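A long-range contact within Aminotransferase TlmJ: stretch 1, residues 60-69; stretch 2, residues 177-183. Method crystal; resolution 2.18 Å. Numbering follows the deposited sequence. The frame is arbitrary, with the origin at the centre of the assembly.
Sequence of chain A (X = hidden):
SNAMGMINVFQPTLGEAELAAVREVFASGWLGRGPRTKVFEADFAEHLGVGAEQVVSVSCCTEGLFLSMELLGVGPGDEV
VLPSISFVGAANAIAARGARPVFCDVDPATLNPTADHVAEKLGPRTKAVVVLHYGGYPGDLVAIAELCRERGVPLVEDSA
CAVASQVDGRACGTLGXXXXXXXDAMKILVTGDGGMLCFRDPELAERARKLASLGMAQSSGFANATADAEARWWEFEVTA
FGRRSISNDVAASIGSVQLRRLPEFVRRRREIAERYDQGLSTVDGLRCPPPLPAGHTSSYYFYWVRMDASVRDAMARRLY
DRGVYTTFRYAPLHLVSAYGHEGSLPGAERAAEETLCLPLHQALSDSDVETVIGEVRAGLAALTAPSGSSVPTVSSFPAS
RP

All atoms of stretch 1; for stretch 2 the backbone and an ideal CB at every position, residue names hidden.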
ATOM      1  N   CYS A  60       1.131   5.256   0.263  1.00 27.06           N
ATOM      2  CA  CYS A  60       0.217   6.096   1.029  1.00 26.24           C
ATOM      3  C   CYS A  60       1.036   6.915   2.019  1.00 33.22           C
ATOM      4  O   CYS A  60       2.242   6.706   2.179  1.00 34.86           O
ATOM      5  CB  CYS A  60      -0.843   5.260   1.751  1.00 26.67           C
ATOM      6  SG  CYS A  60      -0.181   4.140   2.999  1.00 31.01           S
ATOM      7  N   CYS A  61       0.358   7.851   2.690  1.00 32.84           N
ATOM      8  CA  CYS A  61       1.056   8.734   3.620  1.00 32.22           C
ATOM      9  C   CYS A  61       1.498   7.986   4.870  1.00 27.46           C
ATOM     10  O   CYS A  61       2.604   8.213   5.377  1.00 25.42           O
ATOM     11  CB  CYS A  61       0.165   9.915   3.995  1.00 23.55           C
ATOM     12  SG  CYS A  61       0.972  11.142   5.061  1.00 26.52           S
ATOM     13  N   THR A  62       0.643   7.104   5.392  1.00 30.49           N
ATOM     14  CA  THR A  62       1.018   6.309   6.556  1.00 34.47           C
ATOM     15  C   THR A  62       2.301   5.534   6.292  1.00 30.70           C
ATOM     16  O   THR A  62       3.210   5.507   7.130  1.00 31.61           O
ATOM     17  CB  THR A  62      -0.113   5.354   6.927  1.00 24.52           C
ATOM     18  OG1 THR A  62      -1.305   6.106   7.189  1.00 31.89           O
ATOM     19  CG2 THR A  62       0.263   4.547   8.162  1.00 29.78           C
ATOM     20  N   GLU A  63       2.395   4.908   5.119  1.00 29.35           N
ATOM     21  CA  GLU A  63       3.612   4.193   4.759  1.00 29.85           C
ATOM     22  C   GLU A  63       4.791   5.149   4.660  1.00 30.41           C
ATOM     23  O   GLU A  63       5.908   4.813   5.066  1.00 27.69           O
ATOM     24  CB  GLU A  63       3.405   3.449   3.443  1.00 35.94           C
ATOM     25  CG  GLU A  63       4.560   2.558   3.054  1.00 43.75           C
ATOM     26  CD  GLU A  63       4.697   1.344   3.948  1.00 48.26           C
ATOM     27  OE1 GLU A  63       3.723   0.998   4.649  1.00 50.26           O
ATOM     28  OE2 GLU A  63       5.784   0.732   3.947  1.00 54.83           O
ATOM     29  N   GLY A  64       4.560   6.351   4.126  1.00 31.60           N
ATOM     30  CA  GLY A  64       5.609   7.356   4.115  1.00 25.80           C
ATOM     31  C   GLY A  64       6.039   7.771   5.507  1.00 23.17           C
ATOM     32  O   GLY A  64       7.217   8.056   5.738  1.00 22.82           O
ATOM     33  N   LEU A  65       5.099   7.800   6.454  1.00 28.87           N
ATOM     34  CA  LEU A  65       5.455   8.130   7.832  1.00 29.71           C
ATOM     35  C   LEU A  65       6.256   7.004   8.478  1.00 32.56           C
ATOM     36  O   LEU A  65       7.255   7.259   9.163  1.00 25.46           O
ATOM     37  CB  LEU A  65       4.195   8.433   8.644  1.00 27.61           C
ATOM     38  CG  LEU A  65       3.458   9.738   8.321  1.00 29.10           C
ATOM     39  CD1 LEU A  65       2.059   9.730   8.916  1.00 24.02           C
ATOM     40  CD2 LEU A  65       4.241  10.949   8.825  1.00 25.45           C
ATOM     41  N   PHE A  66       5.830   5.753   8.274  1.00 24.78           N
ATOM     42  CA  PHE A  66       6.589   4.617   8.792  1.00 28.93           C
ATOM     43  C   PHE A  66       7.995   4.580   8.205  1.00 34.20           C
ATOM     44  O   PHE A  66       8.968   4.313   8.921  1.00 37.88           O
ATOM     45  CB  PHE A  66       5.857   3.307   8.492  1.00 24.70           C
ATOM     46  CG  PHE A  66       4.892   2.886   9.563  1.00 31.37           C
ATOM     47  CD1 PHE A  66       3.663   3.513   9.698  1.00 31.04           C
ATOM     48  CD2 PHE A  66       5.206   1.844  10.424  1.00 25.97           C
ATOM     49  CE1 PHE A  66       2.772   3.123  10.680  1.00 26.38           C
ATOM     50  CE2 PHE A  66       4.319   1.448  11.409  1.00 31.78           C
ATOM     51  CZ  PHE A  66       3.099   2.088  11.537  1.00 35.48           C
ATOM     52  N   LEU A  67       8.123   4.842   6.901  1.00 27.43           N
ATOM     53  CA  LEU A  67       9.438   4.814   6.269  1.00 30.69           C
ATOM     54  C   LEU A  67      10.355   5.882   6.850  1.00 31.06           C
ATOM     55  O   LEU A  67      11.545   5.631   7.075  1.00 37.20           O
ATOM     56  CB  LEU A  67       9.307   4.997   4.757  1.00 27.44           C
ATOM     57  CG  LEU A  67       8.730   3.832   3.955  1.00 30.21           C
ATOM     58  CD1 LEU A  67       8.536   4.232   2.500  1.00 29.18           C
ATOM     59  CD2 LEU A  67       9.627   2.612   4.066  1.00 33.43           C
ATOM     60  N   SER A  68       9.822   7.080   7.101  1.00 27.95           N
ATOM     61  CA  SER A  68      10.663   8.160   7.607  1.00 32.60           C
ATOM     62  C   SER A  68      11.222   7.825   8.984  1.00 33.42           C
ATOM     63  O   SER A  68      12.389   8.115   9.275  1.00 34.69           O
ATOM     64  CB  SER A  68       9.876   9.472   7.644  1.00 27.51           C
ATOM     65  OG  SER A  68       8.847   9.424   8.613  1.00 39.60           O
HETATM   66  N   MSE A  69      10.415   7.204   9.840  1.00 34.64           N
HETATM   67  CA  MSE A  69      10.884   6.792  11.160  1.00 33.82           C
HETATM   68  C   MSE A  69      11.930   5.687  11.038  1.00 34.99           C
HETATM   69  O   MSE A  69      12.829   5.580  11.872  1.00 35.53           O
HETATM   70  CB  MSE A  69       9.717   6.328  12.033  1.00 30.49           C
HETATM   71  CG  MSE A  69       8.727   7.434  12.394  1.00 35.15           C
HETATM   72 SE   MSE A  69       9.562   8.946  13.320  0.71 34.34          SE
HETATM   73  CE  MSE A  69       9.245  10.328  11.982  1.00 39.76           C
ATOM     74  N   UNK A 177      12.923  18.509   7.417  1.00 34.45           N
ATOM     75  CA  UNK A 177      13.825  17.565   6.772  1.00 30.69           C
ATOM     76  C   UNK A 177      13.086  16.585   5.869  1.00 32.70           C
ATOM     77  O   UNK A 177      13.607  16.206   4.813  1.00 31.16           O
ATOM     78  CB  UNK A 177      14.619  16.796   7.830  1.00 30.69           C
ATOM     79  N   UNK A 178      11.883  16.167   6.259  1.00 27.28           N
ATOM     80  CA  UNK A 178      11.082  15.231   5.481  1.00 28.35           C
ATOM     81  C   UNK A 178       9.653  15.751   5.409  1.00 29.80           C
ATOM     82  O   UNK A 178       9.116  16.264   6.398  1.00 31.17           O
ATOM     83  CB  UNK A 178      11.124  13.828   6.090  1.00 28.35           C
ATOM     84  N   UNK A 179       9.045  15.627   4.238  1.00 22.27           N
ATOM     85  CA  UNK A 179       7.629  15.918   4.061  1.00 23.72           C
ATOM     86  C   UNK A 179       6.906  14.700   3.515  1.00 25.41           C
ATOM     87  O   UNK A 179       7.456  13.962   2.696  1.00 25.22           O
ATOM     88  CB  UNK A 179       7.434  17.116   3.129  1.00 23.72           C
ATOM     89  N   UNK A 180       5.679  14.487   3.989  1.00 27.57           N
ATOM     90  CA  UNK A 180       4.844  13.374   3.551  1.00 28.44           C
ATOM     91  C   UNK A 180       3.468  13.913   3.181  1.00 30.03           C
ATOM     92  O   UNK A 180       2.912  14.761   3.889  1.00 35.72           O
ATOM     93  CB  UNK A 180       4.738  12.300   4.636  1.00 28.44           C
ATOM     94  N   UNK A 181       2.921  13.420   2.074  1.00 22.91           N
ATOM     95  CA  UNK A 181       1.605  13.814   1.597  1.00 21.67           C
ATOM     96  C   UNK A 181       0.718  12.587   1.437  1.00 25.72           C
ATOM     97  O   UNK A 181       1.201  11.465   1.262  1.00 22.62           O
ATOM     98  CB  UNK A 181       1.714  14.574   0.274  1.00 21.67           C
ATOM     99  N   UNK A 182      -0.592  12.817   1.487  1.00 26.39           N
ATOM    100  CA  UNK A 182      -1.586  11.773   1.280  1.00 23.23           C
ATOM    101  C   UNK A 182      -2.453  12.110   0.078  1.00 23.94           C
ATOM    102  O   UNK A 182      -2.872  13.257  -0.098  1.00 22.70           O
ATOM    103  CB  UNK A 182      -2.450  11.590   2.529  1.00 23.23           C
ATOM    104  N   UNK A 183      -2.730  11.096  -0.739  1.00 22.03           N
ATOM    105  CA  UNK A 183      -3.650  11.219  -1.860  1.00 22.92           C
ATOM    106  C   UNK A 183      -4.812  10.240  -1.716  1.00 25.84           C
ATOM    107  O   UNK A 183      -5.367   9.773  -2.714  1.00 27.97           O
ATOM    108  CB  UNK A 183      -2.916  10.982  -3.181  1.00 22.92           C
TER

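Residues 178-182 form a strand that runs nearly antiparallel to the helix 61-69, at 160° between their directions and 7.4 Å between their axes at closest approach. The helical surface it meets is built from Cys61, Gly64, Leu65 and Ser68, which offers no charge.

Position 177 precedes the strand, and its ideal CB has nothing of stretch 1 within 5.5 Å. The helix therefore sets no requirement here, and polar or apolar residues would serve equally. It is Asp177, whose carboxylate is hydrogen-bonded elsewhere in the structure.

At position 178 the CA-to-CB bond points toward the helix, with the ideal CB 4.8 Å from Ser68 CB. The Ser68 hydroxyl is already engaged, since OG donates to Leu65 O at 2.7 Å, so a small or medium apolar side chain would suit, though a small polar one is not excluded. The residue is Val178, in the t rotamer, and its CG1 lies 4.2 Å from Ser68 CB, a loose contact.

Position 179 has extended backbone angles (-122/142) that any ordinary residue could adopt, and stretch 1 is out of reach. The backbone alone does not call for the glycine found there, Gly179.

Position 180 faces the helix most fully. Its ideal CB is 4.0 Å from Cys61 SG and 4.4 Å from Leu65 CD2, and Gly64, having no side chain, leaves room over its CA beside Cys61 SG. A compact apolar residue is expected: alanine would fill it less, while valine or isoleucine would suit the extended backbone. Val180 occupies the site, its chi1 near -159°. CG1 packs 3.5 Å from Cys61 SG and 3.8 Å from Gly64 CA, while CG2 reaches Leu65 CD2 at 4.0 Å. A CB on Gly64 would come 2.6 Å from Val180 CG1, so the bare helix backbone is what admits this methyl.

At position 181 CA-to-CB points away from the helix, so side-chain size is unrestricted by stretch 1; the backbone makes the contact, its O lying 3.3 Å from Cys61 CB. The residue is Trp181, its indole on the far side of the strand from the helix.

Position 182 lies where the chains draw closest, CA to CA 4.7 Å from Cys61. CB points sideways, and the ideal CB is a tight 3.4 Å from Cys61 CB, leaving little room for branching on that side; alanine or serine fits easily, and a longer residue would have to lead clear of Cys61. Ser182 has its CB 3.5 Å from Cys61 CB.

Position 183 follows the strand, sideways to the helix and without contact; many residues would fit, and Phe183 is present.

Stretch 2, residues 177-183: DVGVWSF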
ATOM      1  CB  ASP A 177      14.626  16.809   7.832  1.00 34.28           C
ATOM      2  CG  ASP A 177      15.537  17.722   8.629  1.00 38.53           C
ATOM      3  OD1 ASP A 177      16.603  18.107   8.106  1.00 43.12           O
ATOM      4  OD2 ASP A 177      15.174  18.076   9.769  1.00 43.26           O
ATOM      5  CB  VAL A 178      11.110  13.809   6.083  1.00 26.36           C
ATOM      6  CG1 VAL A 178      10.319  12.841   5.208  1.00 23.72           C
ATOM      7  CG2 VAL A 178      12.548  13.320   6.265  1.00 24.27           C
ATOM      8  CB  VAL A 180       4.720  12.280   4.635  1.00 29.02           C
ATOM      9  CG1 VAL A 180       4.309  10.960   4.005  1.00 20.24           C
ATOM     10  CG2 VAL A 180       6.023  12.128   5.417  1.00 30.85           C
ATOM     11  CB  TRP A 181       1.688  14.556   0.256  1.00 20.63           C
ATOM     12  CG  TRP A 181       2.275  15.926   0.353  1.00 24.72           C
ATOM     13  CD1 TRP A 181       1.599  17.109   0.358  1.00 27.19           C
ATOM     14  CD2 TRP A 181       3.663  16.257   0.460  1.00 21.61           C
ATOM     15  NE1 TRP A 181       2.479  18.158   0.461  1.00 24.01           N
ATOM     16  CE2 TRP A 181       3.754  17.662   0.525  1.00 29.55           C
ATOM     17  CE3 TRP A 181       4.838  15.502   0.508  1.00 24.63           C
ATOM     18  CZ2 TRP A 181       4.972  18.326   0.637  1.00 32.41           C
ATOM     19  CZ3 TRP A 181       6.043  16.162   0.618  1.00 31.01           C
ATOM     20  CH2 TRP A 181       6.102  17.560   0.683  1.00 33.01           C
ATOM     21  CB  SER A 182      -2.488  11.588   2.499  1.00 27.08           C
ATOM     22  OG  SER A 182      -3.555  10.701   2.186  1.00 27.02           O
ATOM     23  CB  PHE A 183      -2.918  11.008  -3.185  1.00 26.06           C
ATOM     24  CG  PHE A 183      -1.682  11.860  -3.345  1.00 24.87           C
ATOM     25  CD1 PHE A 183      -1.705  13.212  -3.034  1.00 26.84           C
ATOM     26  CD2 PHE A 183      -0.495  11.303  -3.798  1.00 23.90           C
ATOM     27  CE1 PHE A 183      -0.566  13.997  -3.180  1.00 29.24           C
ATOM     28  CE2 PHE A 183       0.646  12.081  -3.946  1.00 27.42           C
ATOM     29  CZ  PHE A 183       0.610  13.431  -3.636  1.00 26.03           C
TER
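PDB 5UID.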